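Local coordinates for Lin2111 protein (Listeria innocua, PDB 3EDP) that is of unknown function but, as a member of the GntR family with a UTRA domain, probably binds DNA and regulates transcription, at residues V64-V69 with E121-Y126; I101-I106 with S127-Q132; G170-F175 with M215-Q220; V202-S207 with Y221-A226. One frame throughout, in Å; residues are numbered along the deposited sequence.

Interaction 1 (V64-V69 with E121-Y126)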
loop_
_atom_site.group_PDB
_atom_site.type_symbol
_atom_site.label_atom_id
_atom_site.label_comp_id
_atom_site.label_asym_id
_atom_site.label_seq_id
_atom_site.Cartn_x
_atom_site.Cartn_y
_atom_site.Cartn_z
ATOM N N VAL A 64 -1.072 30.492 8.920
ATOM C CA VAL A 64 -0.601 29.779 10.092
ATOM C C VAL A 64 0.867 30.121 10.303
ATOM O O VAL A 64 1.611 30.331 9.341
ATOM C CB VAL A 64 -0.794 28.246 9.931
ATOM C CG1 VAL A 64 -0.157 27.763 8.636
ATOM C CG2 VAL A 64 -0.231 27.499 11.133
ATOM N N ARG A 65 1.277 30.214 11.560
ATOM C CA ARG A 65 2.668 30.500 11.877
ATOM C C ARG A 65 3.479 29.217 11.947
ATOM O O ARG A 65 2.985 28.187 12.403
ATOM C CB ARG A 65 2.780 31.218 13.221
ATOM C CG ARG A 65 2.217 32.641 13.254
ATOM C CD ARG A 65 2.561 33.295 14.588
ATOM N NE ARG A 65 2.403 34.746 14.571
ATOM C CZ ARG A 65 1.344 35.391 15.047
ATOM N NH1 ARG A 65 0.337 34.710 15.586
ATOM N NH2 ARG A 65 1.295 36.718 14.990
ATOM N N LYS A 66 4.726 29.275 11.498
ATOM C CA LYS A 66 5.673 28.228 11.847
ATOM C C LYS A 66 6.533 28.764 12.977
ATOM O O LYS A 66 7.337 29.668 12.770
ATOM C CB LYS A 66 6.545 27.825 10.659
ATOM C CG LYS A 66 7.184 26.443 10.817
ATOM C CD LYS A 66 7.715 26.236 12.235
ATOM C CE LYS A 66 7.888 24.768 12.585
ATOM N NZ LYS A 66 9.155 24.206 12.045
ATOM N N ASN A 67 6.345 28.208 14.168
ATOM C CA ASN A 67 7.097 28.613 15.351
ATOM C C ASN A 67 8.394 29.341 15.008
ATOM O O ASN A 67 9.427 28.715 14.769
ATOM C CB ASN A 67 7.391 27.395 16.227
ATOM C CG ASN A 67 7.805 27.774 17.633
ATOM O OD1 ASN A 67 8.107 28.935 17.914
ATOM N ND2 ASN A 67 7.820 26.794 18.529
ATOM N N GLY A 68 8.325 30.669 14.979
ATOM C CA GLY A 68 9.468 31.489 14.626
ATOM C C GLY A 68 9.729 31.521 13.132
ATOM O O GLY A 68 9.739 32.591 12.519
ATOM N N VAL A 69 9.935 30.340 12.552
ATOM C CA VAL A 69 10.251 30.193 11.130
ATOM C C VAL A 69 9.627 31.264 10.231
ATOM O O VAL A 69 10.336 32.124 9.712
ATOM C CB VAL A 69 9.873 28.785 10.604
ATOM C CG1 VAL A 69 10.003 28.723 9.086
ATOM C CG2 VAL A 69 10.741 27.720 11.265
ATOM N N GLU A 121 6.909 18.607 17.635
ATOM C CA GLU A 121 5.466 18.733 17.841
ATOM C C GLU A 121 4.865 20.021 17.270
ATOM O O GLU A 121 3.682 20.063 16.930
ATOM C CB GLU A 121 5.125 18.601 19.330
ATOM C CG GLU A 121 5.999 19.443 20.254
ATOM C CD GLU A 121 7.410 18.887 20.413
ATOM O OE1 GLU A 121 7.620 17.690 20.111
ATOM O OE2 GLU A 121 8.308 19.648 20.842
ATOM N N ASN A 122 5.687 21.058 17.157
ATOM C CA ASN A 122 5.232 22.363 16.687
ATOM C C ASN A 122 5.452 22.571 15.191
ATOM O O ASN A 122 5.055 23.591 14.631
ATOM C CB ASN A 122 5.931 23.477 17.465
ATOM C CG ASN A 122 7.443 23.364 17.406
ATOM O OD1 ASN A 122 8.019 22.363 17.838
ATOM N ND2 ASN A 122 8.095 24.391 16.870
ATOM N N GLU A 123 6.093 21.607 14.546
ATOM C CA GLU A 123 6.289 21.672 13.105
ATOM C C GLU A 123 4.988 21.316 12.389
ATOM O O GLU A 123 4.115 20.667 12.960
ATOM C CB GLU A 123 7.446 20.767 12.680
ATOM C CG GLU A 123 8.797 21.259 13.198
ATOM C CD GLU A 123 9.938 20.315 12.878
ATOM O OE1 GLU A 123 11.017 20.810 12.491
ATOM O OE2 GLU A 123 9.760 19.083 13.009
ATOM N N LEU A 124 4.855 21.757 11.145
ATOM C CA LEU A 124 3.568 21.709 10.470
ATOM C C LEU A 124 3.370 20.482 9.587
ATOM O O LEU A 124 4.324 19.942 9.026
ATOM C CB LEU A 124 3.372 22.982 9.646
ATOM C CG LEU A 124 3.557 24.281 10.434
ATOM C CD1 LEU A 124 3.498 25.477 9.495
ATOM C CD2 LEU A 124 2.513 24.396 11.543
ATOM N N VAL A 125 2.112 20.067 9.461
ATOM C CA VAL A 125 1.714 19.000 8.558
ATOM C C VAL A 125 0.446 19.414 7.824
ATOM O O VAL A 125 -0.352 20.191 8.341
ATOM C CB VAL A 125 1.439 17.661 9.309
ATOM C CG1 VAL A 125 2.666 17.221 10.099
ATOM C CG2 VAL A 125 0.224 17.786 10.231
ATOM N N TYR A 126 0.274 18.903 6.609
ATOM C CA TYR A 126 -0.991 19.028 5.909
ATOM C C TYR A 126 -1.926 17.947 6.408
ATOM O O TYR A 126 -1.515 16.806 6.640
ATOM C CB TYR A 126 -0.813 18.840 4.409
ATOM C CG TYR A 126 -0.051 19.937 3.723
ATOM C CD1 TYR A 126 -0.646 21.173 3.485
ATOM C CD2 TYR A 126 1.257 19.735 3.292
ATOM C CE1 TYR A 126 0.042 22.185 2.850
ATOM C CE2 TYR A 126 1.954 20.737 2.648
ATOM C CZ TYR A 126 1.339 21.963 2.435
ATOM O OH TYR A 126 2.021 22.966 1.799
HETATM O O HOH W 1 7.095 22.764 9.974
#
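K66 lies against L124 and then runs on to E123, so a single lysine joins an apolar patch to a polar one. With CG anti to the backbone N (chi1 -160°), K66 CG lies on L124 CD1 beside K66 CB, each 4.0 Å away, and the two side chains lie alongside one another, running in opposite senses. The other branch of the leucine, CD2, meets V64 CG2 at 4.2 Å and lies 3.9 Å from R65 O, while Y72 and I106 add to the packing around L124. The lysine chain bends at chi2, which sets CD, and at chi4, which sets NZ beside E123 CG. The salt bridge from K66 NZ to E123 OE1 is long at 3.9 Å. E123 OE2 is held by the backbone N of K120. A water accepts a good bond from L124 N (2.7 Å) and a weak one from K66 NZ (3.3 Å). The poorly ordered N67 brings its side chain up to that of N122. The hairpin formed by strands 63-66 and 70-73, the wing of the winged helix, thus meets the UTRA domain at the surface through a small apolar patch, a long salt bridge and a shared water, with 307 Å² buried.

Interaction 2 (I101-I106 with S127-Q132)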
loop_
_atom_site.group_PDB
_atom_site.type_symbol
_atom_site.label_atom_id
_atom_site.label_comp_id
_atom_site.label_asym_id
_atom_site.label_seq_id
_atom_site.Cartn_x
_atom_site.Cartn_y
_atom_site.Cartn_z
ATOM N N ILE A 101 -13.584 16.017 -1.236
ATOM C CA ILE A 101 -12.745 16.598 -0.187
ATOM C C ILE A 101 -13.570 17.337 0.865
ATOM O O ILE A 101 -14.398 18.185 0.543
ATOM C CB ILE A 101 -11.671 17.541 -0.769
ATOM C CG1 ILE A 101 -10.849 16.820 -1.833
ATOM C CG2 ILE A 101 -10.756 18.057 0.330
ATOM C CD1 ILE A 101 -9.664 17.623 -2.310
ATOM N N LYS A 102 -13.342 17.003 2.128
ATOM C CA LYS A 102 -14.073 17.614 3.225
ATOM C C LYS A 102 -13.234 18.684 3.912
ATOM O O LYS A 102 -13.758 19.673 4.405
ATOM C CB LYS A 102 -14.460 16.553 4.262
ATOM C CG LYS A 102 -15.146 15.322 3.697
ATOM C CD LYS A 102 -16.649 15.501 3.583
ATOM C CE LYS A 102 -17.044 16.075 2.241
ATOM N NZ LYS A 102 -18.516 15.986 2.033
ATOM N N ASP A 103 -11.930 18.460 3.954
ATOM C CA ASP A 103 -11.023 19.282 4.735
ATOM C C ASP A 103 -9.633 19.239 4.121
ATOM O O ASP A 103 -9.159 18.174 3.700
ATOM C CB ASP A 103 -10.931 18.750 6.166
ATOM C CG ASP A 103 -11.856 19.466 7.113
ATOM O OD1 ASP A 103 -11.953 20.709 7.014
ATOM O OD2 ASP A 103 -12.476 18.788 7.962
ATOM N N PHE A 104 -8.982 20.397 4.086
ATOM C CA PHE A 104 -7.592 20.490 3.670
ATOM C C PHE A 104 -6.979 21.691 4.383
ATOM O O PHE A 104 -7.318 22.834 4.087
ATOM C CB PHE A 104 -7.502 20.629 2.143
ATOM C CG PHE A 104 -6.093 20.726 1.609
ATOM C CD1 PHE A 104 -5.030 20.147 2.283
ATOM C CD2 PHE A 104 -5.842 21.371 0.404
ATOM C CE1 PHE A 104 -3.733 20.226 1.777
ATOM C CE2 PHE A 104 -4.551 21.463 -0.102
ATOM C CZ PHE A 104 -3.495 20.884 0.584
ATOM N N TYR A 105 -6.097 21.439 5.341
ATOM C CA TYR A 105 -5.480 22.547 6.060
ATOM C C TYR A 105 -4.132 22.181 6.670
ATOM O O TYR A 105 -3.737 21.011 6.696
ATOM C CB TYR A 105 -6.425 23.091 7.140
ATOM C CG TYR A 105 -6.676 22.106 8.263
ATOM C CD1 TYR A 105 -6.065 22.262 9.498
ATOM C CD2 TYR A 105 -7.510 21.016 8.080
ATOM C CE1 TYR A 105 -6.288 21.365 10.525
ATOM C CE2 TYR A 105 -7.743 20.113 9.098
ATOM C CZ TYR A 105 -7.129 20.291 10.319
ATOM O OH TYR A 105 -7.356 19.396 11.340
ATOM N N ILE A 106 -3.429 23.207 7.137
ATOM C CA ILE A 106 -2.155 23.046 7.815
ATOM C C ILE A 106 -2.364 23.215 9.313
ATOM O O ILE A 106 -3.137 24.070 9.748
ATOM C CB ILE A 106 -1.158 24.107 7.340
ATOM C CG1 ILE A 106 -1.029 24.066 5.812
ATOM C CG2 ILE A 106 0.179 23.938 8.039
ATOM C CD1 ILE A 106 -0.216 25.207 5.239
ATOM N N SER A 127 -3.190 18.304 6.560
ATOM C CA SER A 127 -4.211 17.349 6.934
ATOM C C SER A 127 -5.273 17.379 5.857
ATOM O O SER A 127 -5.851 18.428 5.573
ATOM C CB SER A 127 -4.819 17.713 8.286
ATOM O OG SER A 127 -5.808 16.772 8.652
ATOM N N ILE A 128 -5.502 16.231 5.235
ATOM C CA ILE A 128 -6.494 16.127 4.181
ATOM C C ILE A 128 -7.533 15.100 4.587
ATOM O O ILE A 128 -7.197 14.016 5.062
ATOM C CB ILE A 128 -5.852 15.706 2.844
ATOM C CG1 ILE A 128 -4.851 16.766 2.384
ATOM C CG2 ILE A 128 -6.918 15.492 1.784
ATOM C CD1 ILE A 128 -3.951 16.317 1.254
ATOM N N LYS A 129 -8.798 15.451 4.423
ATOM C CA LYS A 129 -9.867 14.511 4.686
ATOM C C LYS A 129 -10.739 14.392 3.447
ATOM O O LYS A 129 -11.172 15.405 2.888
ATOM C CB LYS A 129 -10.702 14.980 5.875
ATOM C CG LYS A 129 -11.689 13.937 6.385
ATOM C CD LYS A 129 -12.553 14.496 7.505
ATOM C CE LYS A 129 -11.739 15.359 8.466
ATOM N NZ LYS A 129 -10.543 14.651 9.023
ATOM N N PHE A 130 -10.982 13.162 3.005
ATOM C CA PHE A 130 -11.922 12.936 1.910
ATOM C C PHE A 130 -12.818 11.711 2.087
ATOM O O PHE A 130 -12.529 10.808 2.869
ATOM C CB PHE A 130 -11.222 12.909 0.545
ATOM C CG PHE A 130 -10.288 11.746 0.347
ATOM C CD1 PHE A 130 -10.763 10.526 -0.107
ATOM C CD2 PHE A 130 -8.929 11.885 0.577
ATOM C CE1 PHE A 130 -9.904 9.459 -0.302
ATOM C CE2 PHE A 130 -8.063 10.826 0.376
ATOM C CZ PHE A 130 -8.553 9.609 -0.060
ATOM N N VAL A 131 -13.919 11.711 1.348
ATOM C CA VAL A 131 -14.959 10.709 1.480
ATOM C C VAL A 131 -15.247 10.152 0.097
ATOM O O VAL A 131 -15.087 10.841 -0.911
ATOM C CB VAL A 131 -16.248 11.320 2.088
ATOM C CG1 VAL A 131 -17.473 10.527 1.674
ATOM C CG2 VAL A 131 -16.141 11.404 3.608
ATOM N N GLN A 132 -15.663 8.898 0.050
ATOM C CA GLN A 132 -15.844 8.209 -1.213
ATOM C C GLN A 132 -17.015 7.250 -1.068
ATOM O O GLN A 132 -17.071 6.484 -0.107
ATOM C CB GLN A 132 -14.568 7.436 -1.524
ATOM C CG GLN A 132 -14.412 6.968 -2.946
ATOM C CD GLN A 132 -13.069 6.299 -3.156
ATOM O OE1 GLN A 132 -12.240 6.246 -2.241
ATOM N NE2 GLN A 132 -12.844 5.784 -4.358
#
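The carbonyl oxygen of K129 accepts two N-H groups from successive residues: K102 N at 2.8 Å and, weakly, D103 N at 3.3 Å. K102 and D103 together face K129, which makes this a classic beta bulge in an otherwise regular antiparallel pairing. D103 O receives K129 N in return, and beyond it Y105 and S127 form a second hydrogen-bonded pair. On the face carrying D103, K129 and Y105, the lysine lies alongside the aspartate and points the same way. A bend at chi3 sets K129 CE 3.5 Å from D103 OD2, and another at chi4 sets K129 NZ, which forms its salt bridge with E189 instead. One face of the Y105 ring covers S127 CB, a CH-pi contact offset toward the rim, 4.2 Å from S127 CB to the Y105 centroid. On the other face F104 and I128 run side by side, F104 CD1 only 3.4 Å from I128 CG1. S127 O lies in the plane of the F104 ring, at its edge. Strand 99-108 is outermost in the six-stranded sheet of this chain, and strand 124-134 passes on to strand 137-146. Helix 79-86 packs on I101 and F104, whereas N193 of helix 188-194 touches K102, K129 and V131 on the opposite side.

Interaction 3 (G170-F175 with M215-Q220)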
loop_
_atom_site.group_PDB
_atom_site.type_symbol
_atom_site.label_atom_id
_atom_site.label_comp_id
_atom_site.label_asym_id
_atom_site.label_seq_id
_atom_site.Cartn_x
_atom_site.Cartn_y
_atom_site.Cartn_z
ATOM N N GLY A 170 6.579 14.215 -3.114
ATOM C CA GLY A 170 7.306 15.204 -2.336
ATOM C C GLY A 170 8.817 15.061 -2.448
ATOM O O GLY A 170 9.343 14.607 -3.465
ATOM N N LYS A 171 9.513 15.457 -1.387
ATOM C CA LYS A 171 10.975 15.441 -1.338
ATOM C C LYS A 171 11.580 14.043 -1.528
ATOM O O LYS A 171 12.571 13.883 -2.230
ATOM C CB LYS A 171 11.427 16.023 0.005
ATOM C CG LYS A 171 12.898 16.363 0.116
ATOM C CD LYS A 171 13.156 17.141 1.404
ATOM C CE LYS A 171 14.641 17.301 1.680
ATOM N NZ LYS A 171 14.878 17.906 3.020
ATOM N N TYR A 172 10.976 13.037 -0.899
ATOM C CA TYR A 172 11.529 11.691 -0.890
ATOM C C TYR A 172 10.688 10.709 -1.689
ATOM O O TYR A 172 9.506 10.927 -1.920
ATOM C CB TYR A 172 11.676 11.182 0.544
ATOM C CG TYR A 172 12.640 11.982 1.374
ATOM C CD1 TYR A 172 14.004 11.722 1.333
ATOM C CD2 TYR A 172 12.190 13.004 2.203
ATOM C CE1 TYR A 172 14.895 12.462 2.095
ATOM C CE2 TYR A 172 13.071 13.747 2.969
ATOM C CZ TYR A 172 14.422 13.472 2.911
ATOM O OH TYR A 172 15.298 14.211 3.672
ATOM N N LYS A 173 11.314 9.619 -2.107
ATOM C CA LYS A 173 10.630 8.591 -2.880
ATOM C C LYS A 173 10.019 7.563 -1.929
ATOM O O LYS A 173 10.596 7.248 -0.886
ATOM C CB LYS A 173 11.617 7.951 -3.869
ATOM C CG LYS A 173 11.265 6.548 -4.338
ATOM C CD LYS A 173 10.056 6.535 -5.262
ATOM C CE LYS A 173 9.614 5.108 -5.582
ATOM N NZ LYS A 173 8.164 5.021 -5.916
ATOM N N LEU A 174 8.829 7.078 -2.259
ATOM C CA LEU A 174 8.208 6.012 -1.486
ATOM C C LEU A 174 9.050 4.746 -1.617
ATOM O O LEU A 174 9.455 4.381 -2.717
ATOM C CB LEU A 174 6.793 5.740 -1.990
ATOM C CG LEU A 174 6.109 4.534 -1.350
ATOM C CD1 LEU A 174 6.076 4.686 0.165
ATOM C CD2 LEU A 174 4.706 4.368 -1.906
ATOM N N PHE A 175 9.308 4.078 -0.499
ATOM C CA PHE A 175 10.124 2.862 -0.510
ATOM C C PHE A 175 9.416 1.671 0.129
ATOM O O PHE A 175 9.523 0.547 -0.354
ATOM C CB PHE A 175 11.456 3.103 0.202
ATOM C CG PHE A 175 12.268 1.850 0.408
ATOM C CD1 PHE A 175 12.865 1.213 -0.667
ATOM C CD2 PHE A 175 12.424 1.304 1.673
ATOM C CE1 PHE A 175 13.604 0.052 -0.480
ATOM C CE2 PHE A 175 13.175 0.144 1.865
ATOM C CZ PHE A 175 13.757 -0.478 0.793
HETATM N N MSE A 215 12.472 6.177 7.291
HETATM C CA MSE A 215 11.957 7.541 7.403
HETATM C C MSE A 215 10.502 7.649 6.945
HETATM O O MSE A 215 10.219 7.593 5.747
HETATM C CB MSE A 215 12.811 8.512 6.592
HETATM C CG MSE A 215 12.287 9.947 6.642
HETATM SE SE MSE A 215 12.986 11.016 5.181
HETATM C CE MSE A 215 14.550 11.739 6.096
ATOM N N PRO A 216 9.577 7.816 7.901
ATOM C CA PRO A 216 8.153 7.972 7.578
ATOM C C PRO A 216 7.949 9.289 6.846
ATOM O O PRO A 216 8.482 10.309 7.273
ATOM C CB PRO A 216 7.478 8.033 8.955
ATOM C CG PRO A 216 8.524 7.588 9.944
ATOM C CD PRO A 216 9.835 7.981 9.340
ATOM N N ILE A 217 7.207 9.264 5.747
ATOM C CA ILE A 217 6.963 10.475 4.975
ATOM C C ILE A 217 5.481 10.810 4.908
ATOM O O ILE A 217 5.110 11.946 4.594
ATOM C CB ILE A 217 7.533 10.369 3.538
ATOM C CG1 ILE A 217 6.860 9.227 2.775
ATOM C CG2 ILE A 217 9.056 10.187 3.574
ATOM C CD1 ILE A 217 7.360 9.068 1.342
ATOM N N ALA A 218 4.630 9.836 5.214
ATOM C CA ALA A 218 3.188 10.070 5.150
ATOM C C ALA A 218 2.393 9.063 5.974
ATOM O O ALA A 218 2.829 7.934 6.189
ATOM C CB ALA A 218 2.711 10.061 3.703
ATOM N N ILE A 219 1.227 9.487 6.441
ATOM C CA ILE A 219 0.320 8.604 7.158
ATOM C C ILE A 219 -1.063 8.698 6.552
ATOM O O ILE A 219 -1.529 9.796 6.221
ATOM C CB ILE A 219 0.191 9.004 8.638
ATOM C CG1 ILE A 219 1.540 8.905 9.344
ATOM C CG2 ILE A 219 -0.836 8.123 9.330
ATOM C CD1 ILE A 219 1.537 9.542 10.708
ATOM N N GLN A 220 -1.724 7.553 6.428
ATOM C CA GLN A 220 -3.112 7.505 5.970
ATOM C C GLN A 220 -3.961 6.636 6.885
ATOM O O GLN A 220 -3.527 5.572 7.326
ATOM C CB GLN A 220 -3.182 6.949 4.554
ATOM C CG GLN A 220 -4.593 6.873 3.977
ATOM C CD GLN A 220 -4.572 6.430 2.516
ATOM O OE1 GLN A 220 -3.594 5.847 2.059
ATOM N NE2 GLN A 220 -5.637 6.728 1.780
#
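Y172 and M215, a selenomethionine here, are brought together by their torsions: the tyrosine holds CG anti to its carbonyl carbon (chi1 -63°), while M215 runs extended through chi1 and chi2 (-161°), which puts SE over the ring, and chi3 (-92°) then turns CE to the phenol. The two side chains cross at about a right angle. M215 SE settles 3.5 Å above the Y172 ring plane, over its centre, with M215 CE 3.5 Å from Y172 OH. The opposite face of the ring is lined by K171 CG, offset toward the rim, so the tyrosine is sandwiched between its own neighbour and the selenium. Next to it I217 touches with both ends of its branched side chain: I217 CG2 meets Y172 CB at 4.1 Å, and I217 CD1 lies 4.2 Å from L174 CA. The contact is mainly apolar, with no polar bond between the two segments. The loop 170-175, which leads from helix 163-167 into strand 176-185, is thereby laid on the start of strand 215-225. That strand carries a classic beta bulge, I217 and A218 being set together against F209, and the selenium over the ring is a Met-aromatic contact at the hairpin end of the UTRA sheet.

Interaction 4 (V202-S207 with Y221-A226)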
loop_
_atom_site.group_PDB
_atom_site.type_symbol
_atom_site.label_atom_id
_atom_site.label_comp_id
_atom_site.label_asym_id
_atom_site.label_seq_id
_atom_site.Cartn_x
_atom_site.Cartn_y
_atom_site.Cartn_z
ATOM N N VAL A 202 -16.360 -0.461 12.886
ATOM C CA VAL A 202 -15.691 0.103 11.723
ATOM C C VAL A 202 -14.302 -0.511 11.539
ATOM O O VAL A 202 -13.568 -0.680 12.512
ATOM C CB VAL A 202 -15.559 1.634 11.874
ATOM C CG1 VAL A 202 -14.682 2.204 10.773
ATOM C CG2 VAL A 202 -16.937 2.288 11.877
ATOM N N PHE A 203 -13.952 -0.854 10.299
ATOM C CA PHE A 203 -12.577 -1.248 9.975
ATOM C C PHE A 203 -11.721 0.014 9.890
ATOM O O PHE A 203 -12.089 0.974 9.218
ATOM C CB PHE A 203 -12.479 -1.967 8.619
ATOM C CG PHE A 203 -13.015 -3.372 8.614
ATOM C CD1 PHE A 203 -12.486 -4.338 9.454
ATOM C CD2 PHE A 203 -14.026 -3.732 7.734
ATOM C CE1 PHE A 203 -12.975 -5.634 9.438
ATOM C CE2 PHE A 203 -14.515 -5.026 7.704
ATOM C CZ PHE A 203 -13.992 -5.980 8.558
ATOM N N LYS A 204 -10.588 0.013 10.577
ATOM C CA LYS A 204 -9.628 1.098 10.445
ATOM C C LYS A 204 -8.303 0.543 9.915
ATOM O O LYS A 204 -7.632 -0.243 10.581
ATOM C CB LYS A 204 -9.422 1.818 11.777
ATOM C CG LYS A 204 -8.355 2.905 11.738
ATOM C CD LYS A 204 -8.036 3.411 13.133
ATOM C CE LYS A 204 -7.129 4.636 13.102
ATOM N NZ LYS A 204 -6.737 5.014 14.486
ATOM N N LEU A 205 -7.961 0.944 8.695
ATOM C CA LEU A 205 -6.730 0.530 8.043
ATOM C C LEU A 205 -5.730 1.676 8.122
ATOM O O LEU A 205 -5.885 2.696 7.445
ATOM C CB LEU A 205 -7.018 0.181 6.577
ATOM C CG LEU A 205 -5.826 -0.164 5.677
ATOM C CD1 LEU A 205 -5.125 -1.437 6.164
ATOM C CD2 LEU A 205 -6.271 -0.295 4.215
ATOM N N SER A 206 -4.714 1.526 8.963
ATOM C CA SER A 206 -3.715 2.577 9.110
ATOM C C SER A 206 -2.511 2.255 8.237
ATOM O O SER A 206 -2.045 1.119 8.210
ATOM C CB SER A 206 -3.289 2.738 10.573
ATOM O OG SER A 206 -4.399 3.030 11.402
ATOM N N SER A 207 -2.032 3.253 7.503
ATOM C CA SER A 207 -0.872 3.077 6.634
ATOM C C SER A 207 0.198 4.103 6.988
ATOM O O SER A 207 -0.093 5.295 7.130
ATOM C CB SER A 207 -1.264 3.239 5.166
ATOM O OG SER A 207 -2.323 2.386 4.792
ATOM N N TYR A 221 -5.165 7.107 7.185
ATOM C CA TYR A 221 -6.137 6.316 7.920
ATOM C C TYR A 221 -7.339 6.169 7.019
ATOM O O TYR A 221 -7.864 7.154 6.514
ATOM C CB TYR A 221 -6.547 6.995 9.229
ATOM C CG TYR A 221 -5.404 7.243 10.176
ATOM C CD1 TYR A 221 -4.791 6.191 10.845
ATOM C CD2 TYR A 221 -4.929 8.530 10.398
ATOM C CE1 TYR A 221 -3.734 6.415 11.716
ATOM C CE2 TYR A 221 -3.881 8.763 11.269
ATOM C CZ TYR A 221 -3.291 7.702 11.929
ATOM O OH TYR A 221 -2.248 7.932 12.793
ATOM N N HIS A 222 -7.752 4.928 6.795
ATOM C CA HIS A 222 -8.896 4.644 5.947
ATOM C C HIS A 222 -9.933 3.888 6.771
ATOM O O HIS A 222 -9.596 2.948 7.493
ATOM C CB HIS A 222 -8.450 3.822 4.732
ATOM C CG HIS A 222 -9.584 3.288 3.915
ATOM N ND1 HIS A 222 -10.284 4.064 3.014
ATOM C CD2 HIS A 222 -10.142 2.055 3.859
ATOM C CE1 HIS A 222 -11.223 3.335 2.440
ATOM N NE2 HIS A 222 -11.160 2.111 2.935
ATOM N N TYR A 223 -11.187 4.307 6.672
ATOM C CA TYR A 223 -12.255 3.725 7.485
ATOM C C TYR A 223 -13.354 3.159 6.605
ATOM O O TYR A 223 -13.771 3.804 5.636
ATOM C CB TYR A 223 -12.877 4.784 8.400
ATOM C CG TYR A 223 -11.916 5.438 9.370
ATOM C CD1 TYR A 223 -11.763 4.949 10.661
ATOM C CD2 TYR A 223 -11.173 6.551 8.996
ATOM C CE1 TYR A 223 -10.898 5.549 11.552
ATOM C CE2 TYR A 223 -10.299 7.154 9.878
ATOM C CZ TYR A 223 -10.166 6.648 11.154
ATOM O OH TYR A 223 -9.306 7.245 12.041
ATOM N N GLU A 224 -13.835 1.967 6.956
ATOM C CA GLU A 224 -14.947 1.345 6.246
ATOM C C GLU A 224 -15.909 0.708 7.232
ATOM O O GLU A 224 -15.495 0.157 8.254
ATOM C CB GLU A 224 -14.458 0.242 5.305
ATOM C CG GLU A 224 -13.675 0.716 4.105
ATOM C CD GLU A 224 -13.196 -0.439 3.227
ATOM O OE1 GLU A 224 -13.611 -1.601 3.462
ATOM O OE2 GLU A 224 -12.408 -0.185 2.296
ATOM N N ASP A 225 -17.190 0.775 6.903
ATOM C CA ASP A 225 -18.232 0.100 7.661
ATOM C C ASP A 225 -17.892 -1.401 7.754
ATOM O O ASP A 225 -17.619 -2.040 6.746
ATOM C CB ASP A 225 -19.570 0.319 6.951
ATOM C CG ASP A 225 -20.746 -0.262 7.711
ATOM O OD1 ASP A 225 -20.541 -0.914 8.761
ATOM O OD2 ASP A 225 -21.885 -0.062 7.243
ATOM N N ALA A 226 -17.877 -1.951 8.964
ATOM C CA ALA A 226 -17.544 -3.365 9.144
ATOM C C ALA A 226 -18.784 -4.261 9.277
ATOM O O ALA A 226 -18.666 -5.465 9.468
ATOM C CB ALA A 226 -16.618 -3.549 10.349
#
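V202-S207 and Y221-A226 run antiparallel, their strand axes 159° apart in direction and 4.6 Å from each other at closest approach. F203 with E224 and L205 with H222 are hydrogen-bonded pairs, each joined by two backbone bonds, the shortest being F203 N to E224 O at 2.8 Å. In the non-hydrogen-bonded pairs between and beside them stand K204 with Y223 and S206 with Y221. K204 is fully extended, with CG anti to the backbone N (chi1 176°), and lies side by side with both tyrosines. Its CE reaches Y223 OH and Y221 CD1, each at 3.6 Å. S206 OG sits at the edge of the Y221 ring, in its plane and 3.2 Å from Y221 CD1. On the other face of the sheet, A226 CB presses onto the F203 ring in a CH-pi contact, 3.8 Å from the F203 centroid. H222 NE2 donates to E224 OE2 over 2.7 Å, on the anti side of the carboxylate, while H222 ND1 bonds to D141. Two acidic partners would tend to favour a charged imidazole. F203 and L205 also pack against L181 and Q179 of the second subunit, so this face adjoins the dimer interface. The pairing is that of a long beta hairpin, strands 201-211 and 215-225, within the antiparallel sheet of the UTRA domain.

Interactions 1, 2, 3 and 4 all reach the six-stranded antiparallel sheet of the UTRA domain. Interactions 1 and 2 share strand 124-134, their centres about 19 Å apart, and touch where Y126 packs on F104 and I106; their segments alternate along the chain. Interactions 3 and 4 share strand 215-225, with centres about 20 Å apart, and likewise alternate; they meet in a probable hydrogen bond between Q220 O and S207 N. Both come later in the chain than the first two. Interactions 1 and 4 lie on opposite sides of the chain's centre, about 28 Å between centres. The sheet thus spans the distance from the wing of the probable DNA-binding domain to strands beside the second subunit.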